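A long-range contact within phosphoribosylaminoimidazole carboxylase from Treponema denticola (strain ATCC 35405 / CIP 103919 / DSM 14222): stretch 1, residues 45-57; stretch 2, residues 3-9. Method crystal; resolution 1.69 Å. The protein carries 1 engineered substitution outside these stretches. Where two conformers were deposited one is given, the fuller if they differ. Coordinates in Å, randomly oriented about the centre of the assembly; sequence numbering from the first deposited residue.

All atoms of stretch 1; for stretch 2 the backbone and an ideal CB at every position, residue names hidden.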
ATOM      1  N   HIS D  45      12.041 -32.249  13.000  1.00 32.00           N
ATOM      2  CA  HIS D  45      12.543 -31.785  14.282  1.00 28.72           C
ATOM      3  C   HIS D  45      11.430 -31.035  15.042  1.00 27.22           C
ATOM      4  O   HIS D  45      11.243 -31.242  16.246  1.00 28.01           O
ATOM      5  CB  HIS D  45      13.777 -30.906  14.049  1.00 31.10           C
ATOM      6  CG  HIS D  45      14.085 -29.939  15.151  1.00 30.89           C
ATOM      7  ND1 HIS D  45      14.704 -30.317  16.325  1.00 29.70           N
ATOM      8  CD2 HIS D  45      13.942 -28.594  15.219  1.00 30.54           C
ATOM      9  CE1 HIS D  45      14.892 -29.250  17.083  1.00 30.09           C
ATOM     10  NE2 HIS D  45      14.441 -28.191  16.435  1.00 31.16           N
ATOM     11  N   VAL D  46      10.681 -30.203  14.326  1.00 27.01           N
ATOM     12  CA  VAL D  46       9.596 -29.429  14.940  1.00 21.91           C
ATOM     13  C   VAL D  46       8.509 -30.402  15.405  1.00 25.10           C
ATOM     14  O   VAL D  46       8.037 -30.307  16.528  1.00 25.66           O
ATOM     15  CB  VAL D  46       9.017 -28.374  13.989  1.00 23.49           C
ATOM     16  CG1 VAL D  46       7.755 -27.781  14.547  1.00 22.24           C
ATOM     17  CG2 VAL D  46      10.003 -27.224  13.776  1.00 24.66           C
ATOM     18  N   VAL D  47       8.132 -31.352  14.559  1.00 26.41           N
ATOM     19  CA  VAL D  47       7.118 -32.349  14.940  1.00 26.86           C
ATOM     20  C   VAL D  47       7.545 -33.127  16.175  1.00 25.03           C
ATOM     21  O   VAL D  47       6.757 -33.345  17.091  1.00 24.98           O
ATOM     22  CB  VAL D  47       6.830 -33.314  13.782  1.00 29.29           C
ATOM     23  CG1 VAL D  47       6.027 -34.549  14.260  1.00 31.89           C
ATOM     24  CG2 VAL D  47       6.070 -32.593  12.713  1.00 32.01           C
ATOM     25  N   SER D  48       8.795 -33.572  16.205  1.00 26.34           N
ATOM     26  CA  SER D  48       9.284 -34.348  17.330  0.62 28.78           C
ATOM     27  C   SER D  48       9.171 -33.552  18.627  1.00 27.90           C
ATOM     28  O   SER D  48       8.732 -34.078  19.658  1.00 28.40           O
ATOM     29  CB  SER D  48      10.725 -34.787  17.077  0.62 31.59           C
ATOM     30  OG  SER D  48      10.722 -35.845  16.146  0.62 34.19           O
ATOM     31  N   MET D  49       9.543 -32.282  18.562  1.00 25.41           N
ATOM     32  CA  MET D  49       9.463 -31.377  19.699  1.00 24.86           C
ATOM     33  C   MET D  49       8.029 -31.171  20.146  1.00 22.17           C
ATOM     34  O   MET D  49       7.731 -31.232  21.343  1.00 23.65           O
ATOM     35  CB  MET D  49      10.069 -30.032  19.325  1.00 28.26           C
ATOM     36  CG  MET D  49      10.116 -29.049  20.427  1.00 27.69           C
ATOM     37  SD  MET D  49      10.472 -27.461  19.668  1.00 31.86           S
ATOM     38  CE  MET D  49      12.080 -27.839  18.981  1.00 20.99           C
ATOM     39  N   LEU D  50       7.153 -30.928  19.184  1.00 23.03           N
ATOM     40  CA  LEU D  50       5.749 -30.698  19.517  1.00 20.95           C
ATOM     41  C   LEU D  50       5.143 -31.953  20.159  1.00 22.30           C
ATOM     42  O   LEU D  50       4.332 -31.832  21.088  1.00 24.21           O
ATOM     43  CB  LEU D  50       4.939 -30.298  18.297  1.00 19.93           C
ATOM     44  CG  LEU D  50       5.307 -28.975  17.637  1.00 20.59           C
ATOM     45  CD1 LEU D  50       4.390 -28.697  16.458  1.00 22.27           C
ATOM     46  CD2 LEU D  50       5.231 -27.818  18.632  1.00 22.41           C
ATOM     47  N   LYS D  51       5.521 -33.147  19.699  1.00 23.00           N
ATOM     48  CA  LYS D  51       4.952 -34.364  20.298  1.00 23.87           C
ATOM     49  C   LYS D  51       5.335 -34.469  21.772  1.00 28.26           C
ATOM     50  O   LYS D  51       4.543 -34.917  22.606  1.00 27.24           O
ATOM     51  CB  LYS D  51       5.387 -35.621  19.545  1.00 27.83           C
ATOM     52  CG  LYS D  51       4.682 -35.775  18.213  1.00 33.27           C
ATOM     53  CD  LYS D  51       5.055 -37.085  17.521  1.00 38.10           C
ATOM     54  CE  LYS D  51       4.396 -37.206  16.157  1.00 41.76           C
ATOM     55  NZ  LYS D  51       4.925 -38.405  15.424  1.00 47.49           N
ATOM     56  N   GLU D  52       6.559 -34.072  22.096  1.00 25.84           N
ATOM     57  CA  GLU D  52       7.008 -34.120  23.484  1.00 26.85           C
ATOM     58  C   GLU D  52       6.191 -33.160  24.369  1.00 23.88           C
ATOM     59  O   GLU D  52       5.721 -33.564  25.440  1.00 26.95           O
ATOM     60  CB  GLU D  52       8.497 -33.783  23.583  1.00 28.17           C
ATOM     61  CG  GLU D  52       9.399 -34.882  23.032  1.00 34.85           C
ATOM     62  CD  GLU D  52      10.819 -34.418  22.762  1.00 45.80           C
ATOM     63  OE1 GLU D  52      11.130 -33.234  23.002  1.00 49.25           O
ATOM     64  OE2 GLU D  52      11.627 -35.248  22.302  1.00 49.29           O
ATOM     65  N   TYR D  53       5.999 -31.917  23.928  1.00 23.53           N
ATOM     66  CA  TYR D  53       5.240 -30.935  24.724  1.00 22.43           C
ATOM     67  C   TYR D  53       3.756 -31.315  24.794  1.00 24.23           C
ATOM     68  O   TYR D  53       3.115 -31.167  25.838  1.00 22.73           O
ATOM     69  CB  TYR D  53       5.383 -29.505  24.169  1.00 22.99           C
ATOM     70  CG  TYR D  53       6.770 -28.945  24.430  1.00 22.59           C
ATOM     71  CD1 TYR D  53       7.204 -28.704  25.727  1.00 25.75           C
ATOM     72  CD2 TYR D  53       7.621 -28.666  23.386  1.00 21.15           C
ATOM     73  CE1 TYR D  53       8.470 -28.191  25.977  1.00 28.84           C
ATOM     74  CE2 TYR D  53       8.893 -28.129  23.617  1.00 21.14           C
ATOM     75  CZ  TYR D  53       9.306 -27.912  24.911  1.00 25.98           C
ATOM     76  OH  TYR D  53      10.559 -27.410  25.146  1.00 26.39           O
ATOM     77  N   GLU D  54       3.228 -31.850  23.704  1.00 21.37           N
ATOM     78  CA  GLU D  54       1.798 -32.192  23.639  1.00 19.93           C
ATOM     79  C   GLU D  54       1.398 -33.308  24.602  1.00 23.78           C
ATOM     80  O   GLU D  54       0.237 -33.377  25.047  1.00 23.73           O
ATOM     81  CB  GLU D  54       1.420 -32.571  22.207  1.00 20.71           C
ATOM     82  CG  GLU D  54       1.201 -31.370  21.298  1.00 20.84           C
ATOM     83  CD  GLU D  54      -0.011 -30.573  21.685  1.00 22.22           C
ATOM     84  OE1 GLU D  54      -1.138 -30.995  21.327  1.00 22.24           O
ATOM     85  OE2 GLU D  54       0.160 -29.531  22.363  1.00 21.44           O
ATOM     86  N   ALA D  55       2.354 -34.176  24.914  1.00 23.13           N
ATOM     87  CA  ALA D  55       2.161 -35.298  25.818  1.00 25.88           C
ATOM     88  C   ALA D  55       2.121 -34.868  27.299  1.00 25.89           C
ATOM     89  O   ALA D  55       1.757 -35.653  28.180  1.00 29.96           O
ATOM     90  CB  ALA D  55       3.262 -36.311  25.584  1.00 27.38           C
ATOM     91  N   LEU D  56       2.466 -33.616  27.585  1.00 22.95           N
ATOM     92  CA  LEU D  56       2.441 -33.155  28.977  1.00 25.93           C
ATOM     93  C   LEU D  56       1.009 -32.835  29.448  1.00 24.00           C
ATOM     94  O   LEU D  56       0.287 -32.083  28.807  1.00 25.30           O
ATOM     95  CB  LEU D  56       3.325 -31.917  29.143  1.00 24.16           C
ATOM     96  CG  LEU D  56       4.779 -32.045  28.660  1.00 22.71           C
ATOM     97  CD1 LEU D  56       5.471 -30.707  28.782  1.00 25.80           C
ATOM     98  CD2 LEU D  56       5.570 -33.093  29.405  1.00 29.04           C
ATOM     99  N   ASP D  57       0.619 -33.407  30.579  1.00 23.35           N
ATOM    100  CA  ASP D  57      -0.687 -33.099  31.138  1.00 24.72           C
ATOM    101  C   ASP D  57      -0.625 -31.826  31.970  1.00 25.79           C
ATOM    102  O   ASP D  57      -0.588 -31.869  33.202  1.00 29.01           O
ATOM    103  CB  ASP D  57      -1.188 -34.272  31.981  1.00 28.07           C
ATOM    104  CG  ASP D  57      -2.564 -34.006  32.627  1.00 29.40           C
ATOM    105  OD1 ASP D  57      -3.375 -33.212  32.084  1.00 34.59           O
ATOM    106  OD2 ASP D  57      -2.820 -34.609  33.691  1.00 34.65           O
ATOM    107  N   UNK D   3       0.594 -23.974  34.392  1.00 24.93           N
ATOM    108  CA  UNK D   3       0.680 -23.663  32.970  1.00 24.56           C
ATOM    109  C   UNK D   3       2.103 -23.654  32.414  1.00 24.09           C
ATOM    110  O   UNK D   3       3.069 -23.498  33.163  1.00 23.19           O
ATOM    111  CB  UNK D   3       0.034 -22.300  32.713  1.00 24.56           C
ATOM    112  N   UNK D   4       2.203 -23.841  31.099  1.00 23.46           N
ATOM    113  CA  UNK D   4       3.466 -23.819  30.381  1.00 22.18           C
ATOM    114  C   UNK D   4       3.263 -23.090  29.058  1.00 21.48           C
ATOM    115  O   UNK D   4       2.305 -23.356  28.347  1.00 21.11           O
ATOM    116  CB  UNK D   4       3.996 -25.236  30.153  1.00 22.18           C
ATOM    117  N   UNK D   5       4.173 -22.193  28.709  1.00 18.88           N
ATOM    118  CA  UNK D   5       4.142 -21.552  27.416  1.00 18.46           C
ATOM    119  C   UNK D   5       5.404 -21.951  26.671  1.00 22.50           C
ATOM    120  O   UNK D   5       6.502 -21.736  27.161  1.00 22.44           O
ATOM    121  CB  UNK D   5       4.023 -20.032  27.546  1.00 18.46           C
ATOM    122  N   UNK D   6       5.233 -22.526  25.493  1.00 20.31           N
ATOM    123  CA  UNK D   6       6.347 -22.910  24.669  1.00 20.27           C
ATOM    124  C   UNK D   6       6.528 -21.802  23.655  1.00 19.45           C
ATOM    125  O   UNK D   6       5.644 -21.550  22.850  1.00 18.49           O
ATOM    126  CB  UNK D   6       6.128 -24.270  24.003  1.00 20.27           C
ATOM    127  N   UNK D   7       7.691 -21.165  23.702  1.00 18.77           N
ATOM    128  CA  UNK D   7       8.036 -20.113  22.750  1.00 19.83           C
ATOM    129  C   UNK D   7       8.904 -20.733  21.697  1.00 19.77           C
ATOM    130  O   UNK D   7      10.039 -21.118  21.988  1.00 24.01           O
ATOM    131  CB  UNK D   7       8.739 -18.932  23.423  1.00 19.83           C
ATOM    132  N   UNK D   8       8.374 -20.884  20.487  1.00 18.54           N
ATOM    133  CA  UNK D   8       9.091 -21.562  19.405  1.00 18.92           C
ATOM    134  C   UNK D   8       9.376 -20.604  18.268  1.00 19.01           C
ATOM    135  O   UNK D   8       8.449 -19.996  17.708  1.00 19.18           O
ATOM    136  CB  UNK D   8       8.291 -22.761  18.892  1.00 18.92           C
ATOM    137  N   UNK D   9      10.655 -20.451  17.934  1.00 19.42           N
ATOM    138  CA  UNK D   9      11.047 -19.503  16.906  1.00 20.65           C
ATOM    139  C   UNK D   9      11.713 -20.222  15.731  1.00 24.21           C
ATOM    140  O   UNK D   9      12.348 -21.259  15.911  1.00 23.75           O
ATOM    141  CB  UNK D   9      11.988 -18.447  17.489  1.00 20.65           C
TER

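Stretch 2 runs as an extended strand from position 4 to position 9, nearly antiparallel to the helix of stretch 1, with 173° between their N-to-C directions and a closest approach of the axes of 11.0 Å. That spacing leaves room for a layer of side chains between the two backbones. From stretch 1 this layer receives Val46, Met49, Leu50, Tyr53 and Leu56, an almost wholly apolar set.

Position 3 precedes the strand, and its CB lies far from stretch 1. The phi/psi of -61/158 would suit many residues and is compatible with proline, whose ring fixes phi near this value. The contact itself selects nothing here, and the residue is Pro3.

At position 4 CA-to-CB points toward stretch 1, yet nothing lies within 5.5 Å of the ideal CB. A short side chain would therefore fall short of the surface formed by Tyr53 and Leu56, whereas leucine, isoleucine, methionine or an aromatic residue could approach it. The beta backbone (-140/135) accommodates all of these. The residue is Leu4, with chi1 t and chi2 p. Its CD2 lies 4.0 Å from Leu56 CD1 and 4.1 Å from Tyr53 CD1, so one methyl group meets both side chains.

Position 5 has its CB out of reach of stretch 1, as the alternation of a strand requires. Its extended backbone suits a beta-branched residue without demanding one; it is Val5.

Position 6 again points toward the helix, and its ideal CB is 4.7 Å from Tyr53 CD2. The aromatic ring offers a flat, apolar surface close by, which an aliphatic side chain of moderate size could cover; valine, isoleucine, leucine and methionine are all plausible, and phi/psi of -98/118 is comfortable for a beta-branched residue. The residue is Ile6, with chi1 m and chi2 p. Its CG1 sits over one face of the Tyr53 ring, 3.7 Å from the ring centroid and 15° off the normal, in a CH-pi contact. The same CG1 is 3.7 Å from Tyr53 CD1.

Position 7 turns its CB out of reach of stretch 1, which gives no guide beyond a preference for a strand-forming residue. It is Ile7.

Position 8 points back toward the helix, where Val46, Met49 and Leu50 present methyl groups and a thioether. The ideal CB is still 5.2 Å from Met49 SD, so a side chain must extend to make close contact, and no charge or polar group is offered nearby. Leucine, methionine or isoleucine would suit. The residue is Leu8, with chi1 t and chi2 p, and it has the largest area covered across this contact, 71 Å². Its two methyl groups diverge: CD1 lies 3.9 Å from Met49 SD, while CD2 lies 4.2 Å from Val46 CG1 and 4.5 Å from Leu50 CD2.

Position 9 ends the stretch with its CB out of reach of stretch 1, leaving its identity unconstrained by this contact; it is Met9. No hydrogen bond crosses the interface, which rests on apolar packing.

Stretch 2, residues 3-9: PLVIILM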
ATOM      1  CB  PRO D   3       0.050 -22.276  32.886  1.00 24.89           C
ATOM      2  CG  PRO D   3      -0.958 -22.258  34.019  1.00 26.02           C
ATOM      3  CD  PRO D   3      -0.232 -22.993  35.121  1.00 26.60           C
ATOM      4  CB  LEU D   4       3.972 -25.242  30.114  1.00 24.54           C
ATOM      5  CG  LEU D   4       5.256 -25.315  29.308  1.00 23.96           C
ATOM      6  CD1 LEU D   4       6.374 -24.673  30.110  1.00 24.49           C
ATOM      7  CD2 LEU D   4       5.598 -26.756  28.963  1.00 26.69           C
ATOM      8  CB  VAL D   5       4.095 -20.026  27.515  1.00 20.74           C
ATOM      9  CG1 VAL D   5       4.193 -19.392  26.128  1.00 20.05           C
ATOM     10  CG2 VAL D   5       2.824 -19.563  28.200  1.00 19.40           C
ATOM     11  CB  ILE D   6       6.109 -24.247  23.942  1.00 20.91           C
ATOM     12  CG1 ILE D   6       5.892 -25.388  24.948  1.00 20.52           C
ATOM     13  CG2 ILE D   6       7.271 -24.524  23.006  1.00 22.01           C
ATOM     14  CD1 ILE D   6       4.448 -25.567  25.438  1.00 21.21           C
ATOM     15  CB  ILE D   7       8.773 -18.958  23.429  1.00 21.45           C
ATOM     16  CG1 ILE D   7       7.933 -18.420  24.581  1.00 23.76           C
ATOM     17  CG2 ILE D   7       9.070 -17.847  22.408  1.00 18.48           C
ATOM     18  CD1 ILE D   7       8.669 -17.402  25.448  1.00 23.32           C
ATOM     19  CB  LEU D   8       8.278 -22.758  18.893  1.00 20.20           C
ATOM     20  CG  LEU D   8       8.865 -23.440  17.661  1.00 23.13           C
ATOM     21  CD1 LEU D   8      10.258 -24.003  17.908  1.00 25.88           C
ATOM     22  CD2 LEU D   8       7.914 -24.531  17.193  1.00 23.94           C
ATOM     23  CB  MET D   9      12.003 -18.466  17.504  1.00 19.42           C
ATOM     24  CG  MET D   9      13.363 -19.015  17.733  1.00 23.54           C
ATOM     25  SD  MET D   9      14.389 -17.871  18.714  1.00 28.84           S
ATOM     26  CE  MET D   9      13.851 -18.315  20.355  1.00 31.38           C
TER
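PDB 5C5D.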